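PDB 6LPI: acetolactate synthase isozyme 1 large subunit from Escherichia coli, which is the large subunit of a thiamine diphosphate-dependent enzyme with a three-domain fold that holds FAD, thiamine diphosphate and a magnesium ion. Local coordinates for residues Leu56-Gly62 / Asn450-Thr456; Ile95-Arg99 / Pro133-His137. All blocks are in the same frame, centred on the assembly; numbering follows the deposited sequence.

Interaction 1. Residues Leu56-Gly62 / Asn450-Thr456; sequences LARHEQG and NIQEMAT
Arg58 and Glu453 sit where the backbones of 56-62 and 450-456 come near each other, their CA atoms 5.9 Å apart. On one side the chain leaves strand 53-56 and turns into helix 60-74. On the other, a type I beta turn from Asn450 to Glu453 leads into the helix that runs on to Glu459. The Glu453 chain is bent at chi2 (-52°), and its carboxylate lies against the backbone at Ala57 to His59. Arg58 N donates to Glu453 OE2 at 3.0 Å, on the syn lone pair, and more weakly to OE1. Gln452 NE2 meets the same OE2 from the anti side. Its other bond goes to Asn450 OD1, and both acceptors lie in the amide plane of Gln452. Thr456 OG1 donates to Glu453 OE1 at 2.7 Å. Three groups thus grip one buried carboxylate and should fix its rotation.

The contact joins the N-terminal and C-terminal TPP-binding domains. His59 is the N-cap of helix 60-74: its ND1 accepts from Gln61 N at 3.0 Å, in the ring plane. Asn450 ND2 reaches Gln61 OE1 at 2.9 Å from above the carbonyl plane, with the two amides 79° apart. The same ND2 also bonds to Gly420 O. Arg58 packs its CB on Gln452 CG at 3.4 Å. The methyl of Ala455 lies over one guanidinium face, offset toward the rim. Arg58 NH2 forms a salt bridge with Glu459, one turn further along the helix from Ala455.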
loop_
_atom_site.group_PDB
_atom_site.type_symbol
_atom_site.label_atom_id
_atom_site.label_comp_id
_atom_site.label_asym_id
_atom_site.label_seq_id
_atom_site.Cartn_x
_atom_site.Cartn_y
_atom_site.Cartn_z
ATOM N N LEU B 56 -1.648 11.244 20.436
ATOM C CA LEU B 56 -0.416 12.009 20.285
ATOM C C LEU B 56 0.734 11.055 19.977
ATOM O O LEU B 56 1.182 10.295 20.846
ATOM C CB LEU B 56 -0.126 12.827 21.538
ATOM C CG LEU B 56 1.077 13.761 21.542
ATOM C CD1 LEU B 56 1.047 14.664 20.309
ATOM C CD2 LEU B 56 1.100 14.584 22.808
ATOM N N ALA B 57 1.159 11.044 18.723
ATOM C CA ALA B 57 2.343 10.308 18.344
ATOM C C ALA B 57 3.582 10.994 18.912
ATOM O O ALA B 57 3.534 12.089 19.491
ATOM C CB ALA B 57 2.445 10.222 16.820
ATOM N N ARG B 58 4.712 10.329 18.757
ATOM C CA ARG B 58 5.980 10.918 19.137
ATOM C C ARG B 58 6.797 11.353 17.937
ATOM O O ARG B 58 7.849 11.968 18.108
ATOM C CB ARG B 58 6.776 9.934 19.994
ATOM C CG ARG B 58 6.651 10.216 21.467
ATOM C CD ARG B 58 5.423 9.586 22.049
ATOM N NE ARG B 58 5.397 9.843 23.471
ATOM C CZ ARG B 58 4.286 9.878 24.192
ATOM N NH1 ARG B 58 3.108 9.663 23.610
ATOM N NH2 ARG B 58 4.365 10.115 25.493
ATOM N N HIS B 59 6.329 11.081 16.732
ATOM C CA HIS B 59 7.046 11.493 15.540
ATOM C C HIS B 59 6.012 11.427 14.435
ATOM O O HIS B 59 5.203 10.492 14.405
ATOM C CB HIS B 59 8.230 10.548 15.233
ATOM C CG HIS B 59 9.089 10.980 14.082
ATOM N ND1 HIS B 59 8.670 10.933 12.768
ATOM C CD2 HIS B 59 10.366 11.432 14.051
ATOM C CE1 HIS B 59 9.636 11.373 11.981
ATOM N NE2 HIS B 59 10.677 11.682 12.734
ATOM N N GLU B 60 6.005 12.434 13.554
ATOM C CA GLU B 60 4.881 12.513 12.633
ATOM C C GLU B 60 4.881 11.320 11.686
ATOM O O GLU B 60 3.808 10.863 11.275
ATOM C CB GLU B 60 4.886 13.845 11.879
ATOM C CG GLU B 60 4.600 15.077 12.769
ATOM C CD GLU B 60 5.866 15.688 13.375
ATOM O OE1 GLU B 60 6.918 14.999 13.356
ATOM O OE2 GLU B 60 5.817 16.850 13.855
ATOM N N GLN B 61 6.057 10.736 11.412
ATOM C CA GLN B 61 6.072 9.476 10.677
ATOM C C GLN B 61 5.264 8.420 11.425
ATOM O O GLN B 61 4.464 7.682 10.825
ATOM C CB GLN B 61 7.498 8.981 10.496
ATOM C CG GLN B 61 7.610 8.026 9.337
ATOM C CD GLN B 61 8.880 7.231 9.327
ATOM O OE1 GLN B 61 8.882 6.048 9.686
ATOM N NE2 GLN B 61 9.976 7.867 8.922
ATOM N N GLY B 62 5.426 8.381 12.753
ATOM C CA GLY B 62 4.616 7.502 13.575
ATOM C C GLY B 62 3.131 7.797 13.485
ATOM O O GLY B 62 2.324 6.875 13.357
ATOM N N ASN B 450 11.200 3.776 14.436
ATOM C CA ASN B 450 10.075 4.373 15.140
ATOM C C ASN B 450 9.986 3.856 16.573
ATOM O O ASN B 450 8.906 3.550 17.075
ATOM C CB ASN B 450 8.772 4.153 14.372
ATOM C CG ASN B 450 8.614 5.134 13.225
ATOM O OD1 ASN B 450 8.918 6.319 13.365
ATOM N ND2 ASN B 450 8.117 4.658 12.098
ATOM N N ILE B 451 11.152 3.722 17.221
ATOM C CA ILE B 451 11.249 3.229 18.595
ATOM C C ILE B 451 10.460 4.124 19.542
ATOM O O ILE B 451 9.920 3.659 20.556
ATOM C CB ILE B 451 12.732 3.138 19.017
ATOM C CG1 ILE B 451 12.890 2.294 20.271
ATOM C CG2 ILE B 451 13.317 4.520 19.288
ATOM C CD1 ILE B 451 12.364 0.895 20.110
ATOM N N GLN B 452 10.374 5.416 19.228
ATOM C CA GLN B 452 9.711 6.349 20.126
ATOM C C GLN B 452 8.236 6.009 20.273
ATOM O O GLN B 452 7.622 6.313 21.303
ATOM C CB GLN B 452 9.919 7.782 19.628
ATOM C CG GLN B 452 9.120 8.153 18.391
ATOM C CD GLN B 452 9.687 7.568 17.122
ATOM O OE1 GLN B 452 10.908 7.453 16.953
ATOM N NE2 GLN B 452 8.792 7.136 16.234
ATOM N N GLU B 453 7.655 5.351 19.275
ATOM C CA GLU B 453 6.243 5.043 19.401
ATOM C C GLU B 453 5.990 3.985 20.453
ATOM O O GLU B 453 4.825 3.767 20.812
ATOM C CB GLU B 453 5.665 4.636 18.054
ATOM C CG GLU B 453 5.841 5.737 16.970
ATOM C CD GLU B 453 5.340 7.107 17.407
ATOM O OE1 GLU B 453 4.314 7.166 18.109
ATOM O OE2 GLU B 453 5.996 8.124 17.092
ATOM N N MET B 454 7.048 3.351 20.980
ATOM C CA MET B 454 6.876 2.520 22.166
ATOM C C MET B 454 6.125 3.271 23.247
ATOM O O MET B 454 5.193 2.726 23.853
ATOM C CB MET B 454 8.227 2.044 22.691
ATOM C CG MET B 454 8.620 0.696 22.146
ATOM S SD MET B 454 10.148 0.047 22.849
ATOM C CE MET B 454 10.399 -1.390 21.812
ATOM N N ALA B 455 6.479 4.542 23.462
ATOM C CA ALA B 455 5.754 5.357 24.435
ATOM C C ALA B 455 4.272 5.395 24.099
ATOM O O ALA B 455 3.413 5.126 24.957
ATOM C CB ALA B 455 6.339 6.769 24.481
ATOM N N THR B 456 3.965 5.676 22.825
ATOM C CA THR B 456 2.587 5.686 22.350
ATOM C C THR B 456 1.872 4.385 22.680
ATOM O O THR B 456 0.699 4.395 23.074
ATOM C CB THR B 456 2.560 5.962 20.843
ATOM O OG1 THR B 456 3.290 7.167 20.566
ATOM C CG2 THR B 456 1.146 6.096 20.339
#

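Interaction 2. Residues Ile95-Arg99 / Pro133-His137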
loop_
_atom_site.group_PDB
_atom_site.type_symbol
_atom_site.label_atom_id
_atom_site.label_comp_id
_atom_site.label_asym_id
_atom_site.label_seq_id
_atom_site.Cartn_x
_atom_site.Cartn_y
_atom_site.Cartn_z
ATOM N N ILE B 95 3.315 8.946 4.154
ATOM C CA ILE B 95 2.429 9.197 3.017
ATOM C C ILE B 95 2.891 8.433 1.765
ATOM O O ILE B 95 2.089 7.742 1.147
ATOM C CB ILE B 95 2.246 10.729 2.818
ATOM C CG1 ILE B 95 1.069 11.267 3.618
ATOM C CG2 ILE B 95 1.953 11.065 1.381
ATOM C CD1 ILE B 95 1.092 11.108 5.087
ATOM N N ALA B 96 4.175 8.471 1.418
ATOM C CA ALA B 96 4.665 7.734 0.251
ATOM C C ALA B 96 4.439 6.226 0.398
ATOM O O ALA B 96 4.032 5.540 -0.558
ATOM C CB ALA B 96 6.150 8.028 0.026
ATOM N N ASP B 97 4.696 5.695 1.590
ATOM C CA ASP B 97 4.359 4.309 1.850
ATOM C C ASP B 97 2.878 4.081 1.611
ATOM O O ASP B 97 2.490 3.065 1.030
ATOM C CB ASP B 97 4.739 3.911 3.272
ATOM C CG ASP B 97 4.506 2.431 3.539
ATOM O OD1 ASP B 97 5.371 1.612 3.147
ATOM O OD2 ASP B 97 3.446 2.083 4.117
ATOM N N ALA B 98 2.025 5.009 2.058
ATOM C CA ALA B 98 0.596 4.850 1.789
ATOM C C ALA B 98 0.315 4.810 0.293
ATOM O O ALA B 98 -0.528 4.029 -0.166
ATOM C CB ALA B 98 -0.204 5.973 2.446
ATOM N N ARG B 99 1.023 5.639 -0.482
ATOM C CA ARG B 99 0.809 5.699 -1.926
ATOM C C ARG B 99 1.161 4.382 -2.619
ATOM O O ARG B 99 0.336 3.820 -3.352
ATOM C CB ARG B 99 1.626 6.839 -2.529
ATOM C CG ARG B 99 1.537 6.909 -4.037
ATOM C CD ARG B 99 0.168 7.321 -4.459
ATOM N NE ARG B 99 0.217 7.883 -5.799
ATOM C CZ ARG B 99 -0.820 7.934 -6.622
ATOM N NH1 ARG B 99 -1.999 7.466 -6.237
ATOM N NH2 ARG B 99 -0.674 8.454 -7.828
ATOM N N PRO B 133 4.352 14.385 -5.918
ATOM C CA PRO B 133 4.687 13.047 -6.425
ATOM C C PRO B 133 4.403 11.882 -5.487
ATOM O O PRO B 133 4.665 10.740 -5.879
ATOM C CB PRO B 133 6.197 13.158 -6.684
ATOM C CG PRO B 133 6.677 14.124 -5.715
ATOM C CD PRO B 133 5.553 15.077 -5.402
ATOM N N ILE B 134 3.819 12.083 -4.308
ATOM C CA ILE B 134 3.626 10.968 -3.377
ATOM C C ILE B 134 2.180 10.865 -2.921
ATOM O O ILE B 134 1.884 10.205 -1.918
ATOM C CB ILE B 134 4.532 11.087 -2.130
ATOM C CG1 ILE B 134 4.240 12.414 -1.403
ATOM C CG2 ILE B 134 5.985 10.876 -2.482
ATOM C CD1 ILE B 134 5.004 12.653 -0.131
ATOM N N THR B 135 1.270 11.539 -3.604
ATOM C CA THR B 135 -0.112 11.497 -3.172
ATOM C C THR B 135 -0.992 11.049 -4.325
ATOM O O THR B 135 -0.634 11.210 -5.484
ATOM C CB THR B 135 -0.560 12.848 -2.682
ATOM O OG1 THR B 135 -0.091 13.834 -3.611
ATOM C CG2 THR B 135 0.096 13.097 -1.353
ATOM N N LYS B 136 -2.152 10.476 -4.005
ATOM C CA LYS B 136 -3.158 10.303 -5.046
ATOM C C LYS B 136 -3.762 11.642 -5.463
ATOM O O LYS B 136 -4.183 11.793 -6.613
ATOM C CB LYS B 136 -4.260 9.337 -4.585
ATOM C CG LYS B 136 -5.266 9.078 -5.682
ATOM C CD LYS B 136 -6.557 8.518 -5.184
ATOM C CE LYS B 136 -7.107 7.534 -6.156
ATOM N NZ LYS B 136 -8.463 7.062 -5.832
ATOM N N HIS B 137 -3.845 12.607 -4.550
ATOM C CA HIS B 137 -4.109 14.004 -4.901
ATOM C C HIS B 137 -3.811 14.869 -3.674
ATOM O O HIS B 137 -3.698 14.351 -2.560
ATOM C CB HIS B 137 -5.555 14.202 -5.368
ATOM C CG HIS B 137 -5.808 15.532 -5.990
ATOM N ND1 HIS B 137 -4.877 16.176 -6.780
ATOM C CD2 HIS B 137 -6.891 16.342 -5.945
ATOM C CE1 HIS B 137 -5.383 17.321 -7.208
ATOM N NE2 HIS B 137 -6.607 17.445 -6.719
#
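Ile134 meets Ile95 and Ala96 with its two branches. The side chains of Ile95 and Ile134 cross at about a right angle. With chi1 at -90°, CG2 of Ile95 is turned roughly opposite the backbone N and reaches CD1 of Ile134 at 3.8 Å. The other branch of Ile134, CG2, rests on Ala96 CB, also at 3.8 Å. Thr135 adds its CG2 methyl beside Ile95 CG2. Its hydroxyl hydrogen-bonds to Ser131 O, just before the segment.

Arg99 stretches past this apolar patch. Its CB lies 3.4 Å from Ile134 O, and the chain then bends at chi2 (69°). The guanidinium is laid across the backbone of Thr135 and Lys136. Thr135 O and Lys136 CA both stand 3.3 Å above the same face, each offset toward the rim. The Arg99 and Lys136 side chains cross at about a right angle. NH1 of Arg99 touches Lys136 CB at 3.4 Å, while the Lys136 amine leads away to Ile157 O.

The contact belongs to the N-terminal TPP-binding domain, an alpha/beta domain whose parallel sheet is flanked by helices. Here helix 86-101 meets the loop between helix 127-131 and strand 137-140. Ile95 also touches Leu105 and Cys107 of strand 105-111.

No hydrogen bond crosses between the segments. Arg99 NE is 3.4 Å from Thr135 O, but the angle is poor. The join therefore rests on methyl contacts and on a flat cation laid over the Thr135-Lys136 peptide and the CA of Lys136. The partial negative charge of Thr135 O probably favours that position for the guanidinium.

Interactions 1 and 2 have centres 20 Å apart and do not touch; their nearest atoms are about 7 Å apart. Interaction 1 joins two domains, whereas interaction 2 ties a helix to a loop near the other outermost strand of the N-terminal sheet within this chain. Helices 60-74 and 86-101 connect them: Gln61 touches Thr93, and Asp97 of helix 86-101 forms a salt bridge with Arg72 and a hydrogen bond with Gln68. Interaction 1 contains Glu60 of a thiamine diphosphate pocket, hydrogen-bonded to Asn90 of that pocket. The Gln61 side chain is about 7 Å from a bound thiamine diphosphate. In interaction 2 the side chains of Ala96 and Lys136 lie about 11 Å from thiamine diphosphate and 9 Å from FAD, respectively.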